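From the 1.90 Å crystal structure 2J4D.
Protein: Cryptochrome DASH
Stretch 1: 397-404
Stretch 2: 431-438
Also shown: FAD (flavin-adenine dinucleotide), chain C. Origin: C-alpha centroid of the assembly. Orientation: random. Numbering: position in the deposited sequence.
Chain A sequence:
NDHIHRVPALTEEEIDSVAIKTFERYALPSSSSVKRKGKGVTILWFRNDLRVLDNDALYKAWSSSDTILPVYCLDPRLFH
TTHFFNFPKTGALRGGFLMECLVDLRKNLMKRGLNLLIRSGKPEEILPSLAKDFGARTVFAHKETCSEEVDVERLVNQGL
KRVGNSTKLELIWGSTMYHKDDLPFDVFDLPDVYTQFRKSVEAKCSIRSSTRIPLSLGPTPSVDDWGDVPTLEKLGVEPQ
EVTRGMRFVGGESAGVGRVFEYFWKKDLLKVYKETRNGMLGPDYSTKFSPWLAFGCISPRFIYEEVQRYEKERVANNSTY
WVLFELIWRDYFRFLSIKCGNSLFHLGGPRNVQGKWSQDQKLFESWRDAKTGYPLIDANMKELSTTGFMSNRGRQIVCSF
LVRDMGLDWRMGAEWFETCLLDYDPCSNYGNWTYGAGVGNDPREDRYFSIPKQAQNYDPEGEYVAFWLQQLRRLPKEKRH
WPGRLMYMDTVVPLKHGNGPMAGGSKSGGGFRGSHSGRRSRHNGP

Stretch 1 397-404: VCSFLVRD
Stretch 2 431-438: NWTYGAGV

The centre of this contact is a cysteine set against a tryptophan and a glycine. C398, chi1 t (164°), points its CA-to-CB bond toward the second helix; its CB lies over one face of the W432 six-membered ring, 4.1 Å from the centroid, while SG reaches W432 CE3 at 3.6 Å and G435 CA at 3.7 Å. G435 makes room for that sulfur: an ideal CB there would fall 2.4 Å from C398 SG, a clash. W432 leaves its backbone sideways, but chi1 -90° and chi2 94° swing the indole nearer to the first helix. The face that takes C398 CB also has the flavin methyl over it, with W432 NE1 to FAD C7M 3.4 Å.

Two helices carry these side chains. Both begin earlier in the chain, the first widening into a pi-type turn at 400-404, and their axes approach to 9.3 Å at a crossing angle of -51°, N-to-C directions 51° apart. Register is set by V402 and A436, CA to CA 6.1 Å. V402, chi1 t, brings CG2 to A436 CB at 4.0 Å and to the edge of the indole, 4.4 Å from W432 CZ3; L401 CD2 stands equally far from W432 CZ3, with chi1 t and chi2 142°.

Outward, the contact turns polar where the second helix ends. A Schellman motif closes it: G437 N bonds Y434 O (2.9 Å), V438 N bonds T433 O (2.8 Å), and G437 takes phi/psi 75/25, a positive phi that favours glycine. R403, extended through m, t, t with chi4 69°, starts sideways and bends its end to this terminus. R403 NH1 donates to G435 O at 2.7 Å, and R403 NH2 adds a weak bond to G435 O at 3.1 Å. The carbonyl lies near the guanidinium plane, where the N-H groups point, so both nitrogens can reach it, NH1 with the better angle (154° against 132°).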

# COMPACT_ATOMS: atom_id res chain seq x y z
N VAL A 397 18.75 -0.05 -2.73
CA VAL A 397 18.92 1.36 -2.41
C VAL A 397 18.92 1.61 -0.91
O VAL A 397 19.55 2.56 -0.43
CB VAL A 397 17.85 2.27 -3.09
CG1 VAL A 397 17.95 2.12 -4.59
CG2 VAL A 397 16.44 1.93 -2.60
N CYS A 398 18.23 0.74 -0.16
CA CYS A 398 18.20 0.87 1.30
C CYS A 398 19.59 0.56 1.86
O CYS A 398 20.13 1.30 2.69
CB CYS A 398 17.18 -0.11 1.89
SG CYS A 398 17.37 -0.38 3.67
N SER A 399 20.17 -0.54 1.41
CA SER A 399 21.50 -0.93 1.86
C SER A 399 22.51 0.16 1.50
O SER A 399 23.36 0.53 2.30
CB SER A 399 21.92 -2.25 1.22
OG SER A 399 23.21 -2.65 1.66
N PHE A 400 22.41 0.68 0.28
CA PHE A 400 23.33 1.72 -0.17
C PHE A 400 23.28 2.97 0.72
O PHE A 400 24.32 3.50 1.15
CB PHE A 400 23.02 2.13 -1.61
CG PHE A 400 24.01 3.11 -2.18
CD1 PHE A 400 25.24 2.66 -2.67
CD2 PHE A 400 23.73 4.47 -2.22
CE1 PHE A 400 26.17 3.57 -3.19
CE2 PHE A 400 24.65 5.38 -2.73
CZ PHE A 400 25.87 4.93 -3.22
N LEU A 401 22.07 3.45 1.00
CA LEU A 401 21.91 4.64 1.82
C LEU A 401 22.46 4.45 3.22
O LEU A 401 23.15 5.32 3.76
CB LEU A 401 20.44 5.04 1.91
CG LEU A 401 20.21 6.29 2.76
CD1 LEU A 401 19.12 7.13 2.13
CD2 LEU A 401 19.86 5.91 4.19
N VAL A 402 22.14 3.31 3.81
CA VAL A 402 22.57 3.01 5.17
C VAL A 402 24.04 2.60 5.31
O VAL A 402 24.75 3.14 6.16
CB VAL A 402 21.71 1.87 5.78
CG1 VAL A 402 22.30 1.43 7.12
CG2 VAL A 402 20.27 2.34 5.95
N ARG A 403 24.48 1.67 4.48
CA ARG A 403 25.83 1.15 4.59
C ARG A 403 26.92 1.83 3.77
O ARG A 403 28.03 2.02 4.26
CB ARG A 403 25.81 -0.35 4.30
CG ARG A 403 24.85 -1.09 5.22
CD ARG A 403 25.02 -2.60 5.18
NE ARG A 403 24.28 -3.23 6.28
CZ ARG A 403 22.96 -3.28 6.34
NH1 ARG A 403 22.24 -2.74 5.36
NH2 ARG A 403 22.35 -3.84 7.38
N ASP A 404 26.62 2.19 2.53
CA ASP A 404 27.61 2.85 1.70
C ASP A 404 27.68 4.34 1.98
O ASP A 404 28.77 4.92 2.02
CB ASP A 404 27.31 2.59 0.23
CG ASP A 404 27.48 1.13 -0.14
OD1 ASP A 404 28.62 0.62 -0.05
OD2 ASP A 404 26.47 0.48 -0.50
N ASN A 431 10.17 -2.88 6.62
CA ASN A 431 11.24 -3.29 5.73
C ASN A 431 12.49 -2.43 5.90
O ASN A 431 13.61 -2.95 5.79
CB ASN A 431 10.76 -3.26 4.28
CG ASN A 431 9.99 -4.52 3.89
OD1 ASN A 431 10.58 -5.58 3.66
ND2 ASN A 431 8.67 -4.41 3.82
N TRP A 432 12.33 -1.14 6.16
CA TRP A 432 13.50 -0.28 6.37
C TRP A 432 14.28 -0.68 7.63
O TRP A 432 15.51 -0.71 7.60
CB TRP A 432 13.11 1.21 6.45
CG TRP A 432 13.11 1.90 5.11
CD1 TRP A 432 12.04 2.08 4.28
CD2 TRP A 432 14.25 2.43 4.42
NE1 TRP A 432 12.45 2.68 3.11
CE2 TRP A 432 13.80 2.91 3.17
CE3 TRP A 432 15.61 2.55 4.74
CZ2 TRP A 432 14.66 3.50 2.24
CZ3 TRP A 432 16.47 3.14 3.81
CH2 TRP A 432 15.99 3.60 2.57
N THR A 433 13.59 -0.99 8.73
CA THR A 433 14.30 -1.38 9.94
C THR A 433 15.10 -2.64 9.67
O THR A 433 16.24 -2.78 10.14
CB THR A 433 13.36 -1.64 11.14
OG1 THR A 433 12.47 -2.72 10.84
CG2 THR A 433 12.57 -0.40 11.46
N TYR A 434 14.51 -3.57 8.91
CA TYR A 434 15.19 -4.80 8.54
C TYR A 434 16.45 -4.48 7.74
O TYR A 434 17.56 -4.87 8.11
CB TYR A 434 14.27 -5.69 7.71
CG TYR A 434 13.54 -6.73 8.52
CD1 TYR A 434 12.86 -6.39 9.69
CD2 TYR A 434 13.53 -8.07 8.12
CE1 TYR A 434 12.20 -7.35 10.45
CE2 TYR A 434 12.87 -9.04 8.87
CZ TYR A 434 12.21 -8.67 10.03
OH TYR A 434 11.54 -9.62 10.78
N GLY A 435 16.27 -3.75 6.64
CA GLY A 435 17.40 -3.38 5.80
C GLY A 435 18.47 -2.59 6.52
O GLY A 435 19.66 -2.72 6.22
N ALA A 436 18.06 -1.76 7.47
CA ALA A 436 19.00 -0.94 8.22
C ALA A 436 19.66 -1.73 9.36
O ALA A 436 20.56 -1.23 10.02
CB ALA A 436 18.28 0.28 8.79
N GLY A 437 19.19 -2.95 9.57
CA GLY A 437 19.74 -3.79 10.63
C GLY A 437 19.31 -3.41 12.03
O GLY A 437 20.01 -3.70 13.00
N VAL A 438 18.15 -2.76 12.17
CA VAL A 438 17.67 -2.36 13.49
C VAL A 438 16.36 -3.06 13.88
O VAL A 438 15.70 -2.67 14.85
CB VAL A 438 17.48 -0.83 13.58
CG1 VAL A 438 18.81 -0.14 13.32
CG2 VAL A 438 16.43 -0.36 12.58
PA FAD C . 4.99 -8.95 -5.23
O1A FAD C . 4.07 -9.20 -6.35
O2A FAD C . 6.33 -9.58 -5.22
O5B FAD C . 4.29 -9.34 -3.84
C5B FAD C . 2.85 -9.44 -3.75
C4B FAD C . 2.39 -8.64 -2.52
O4B FAD C . 3.04 -9.18 -1.36
C3B FAD C . 2.76 -7.16 -2.53
O3B FAD C . 1.87 -6.38 -3.32
C2B FAD C . 2.75 -6.85 -1.06
O2B FAD C . 1.49 -6.48 -0.54
C1B FAD C . 3.32 -8.13 -0.43
N9A FAD C . 4.78 -8.11 -0.18
C8A FAD C . 5.78 -8.63 -0.98
N7A FAD C . 6.99 -8.45 -0.46
C5A FAD C . 6.77 -7.80 0.74
C6A FAD C . 7.65 -7.32 1.74
N6A FAD C . 8.96 -7.47 1.71
N1A FAD C . 7.08 -6.68 2.83
C2A FAD C . 5.72 -6.51 2.90
N3A FAD C . 4.82 -6.94 1.98
C4A FAD C . 5.40 -7.56 0.91
N1 FAD C . 5.55 -2.67 0.45
C2 FAD C . 4.38 -1.95 0.63
O2 FAD C . 3.30 -2.45 0.41
N3 FAD C . 4.48 -0.63 1.08
C4 FAD C . 5.69 0.02 1.36
O4 FAD C . 5.71 1.20 1.75
C4X FAD C . 6.88 -0.73 1.17
N5 FAD C . 8.14 -0.16 1.42
C5X FAD C . 9.30 -0.94 1.33
C6 FAD C . 10.54 -0.40 1.70
C7 FAD C . 11.74 -1.16 1.63
C7M FAD C . 13.04 -0.52 2.05
C8 FAD C . 11.66 -2.52 1.16
C8M FAD C . 12.89 -3.40 1.05
C9 FAD C . 10.42 -3.06 0.79
C9A FAD C . 9.22 -2.30 0.87
N10 FAD C . 7.95 -2.82 0.50
C10 FAD C . 6.77 -2.07 0.71
C1' FAD C . 7.78 -4.30 0.26
C2' FAD C . 7.92 -4.78 -1.20
O2' FAD C . 9.11 -4.28 -1.77
C3' FAD C . 6.72 -4.31 -2.02
O3' FAD C . 5.48 -4.75 -1.42
C4' FAD C . 6.69 -4.82 -3.47
O4' FAD C . 7.83 -4.36 -4.18
C5' FAD C . 5.42 -4.32 -4.14
O5' FAD C . 5.35 -4.81 -5.48
P FAD C . 4.58 -6.10 -5.96
O1P FAD C . 3.17 -5.85 -5.61
O2P FAD C . 4.84 -6.31 -7.41
O3P FAD C . 5.23 -7.35 -5.24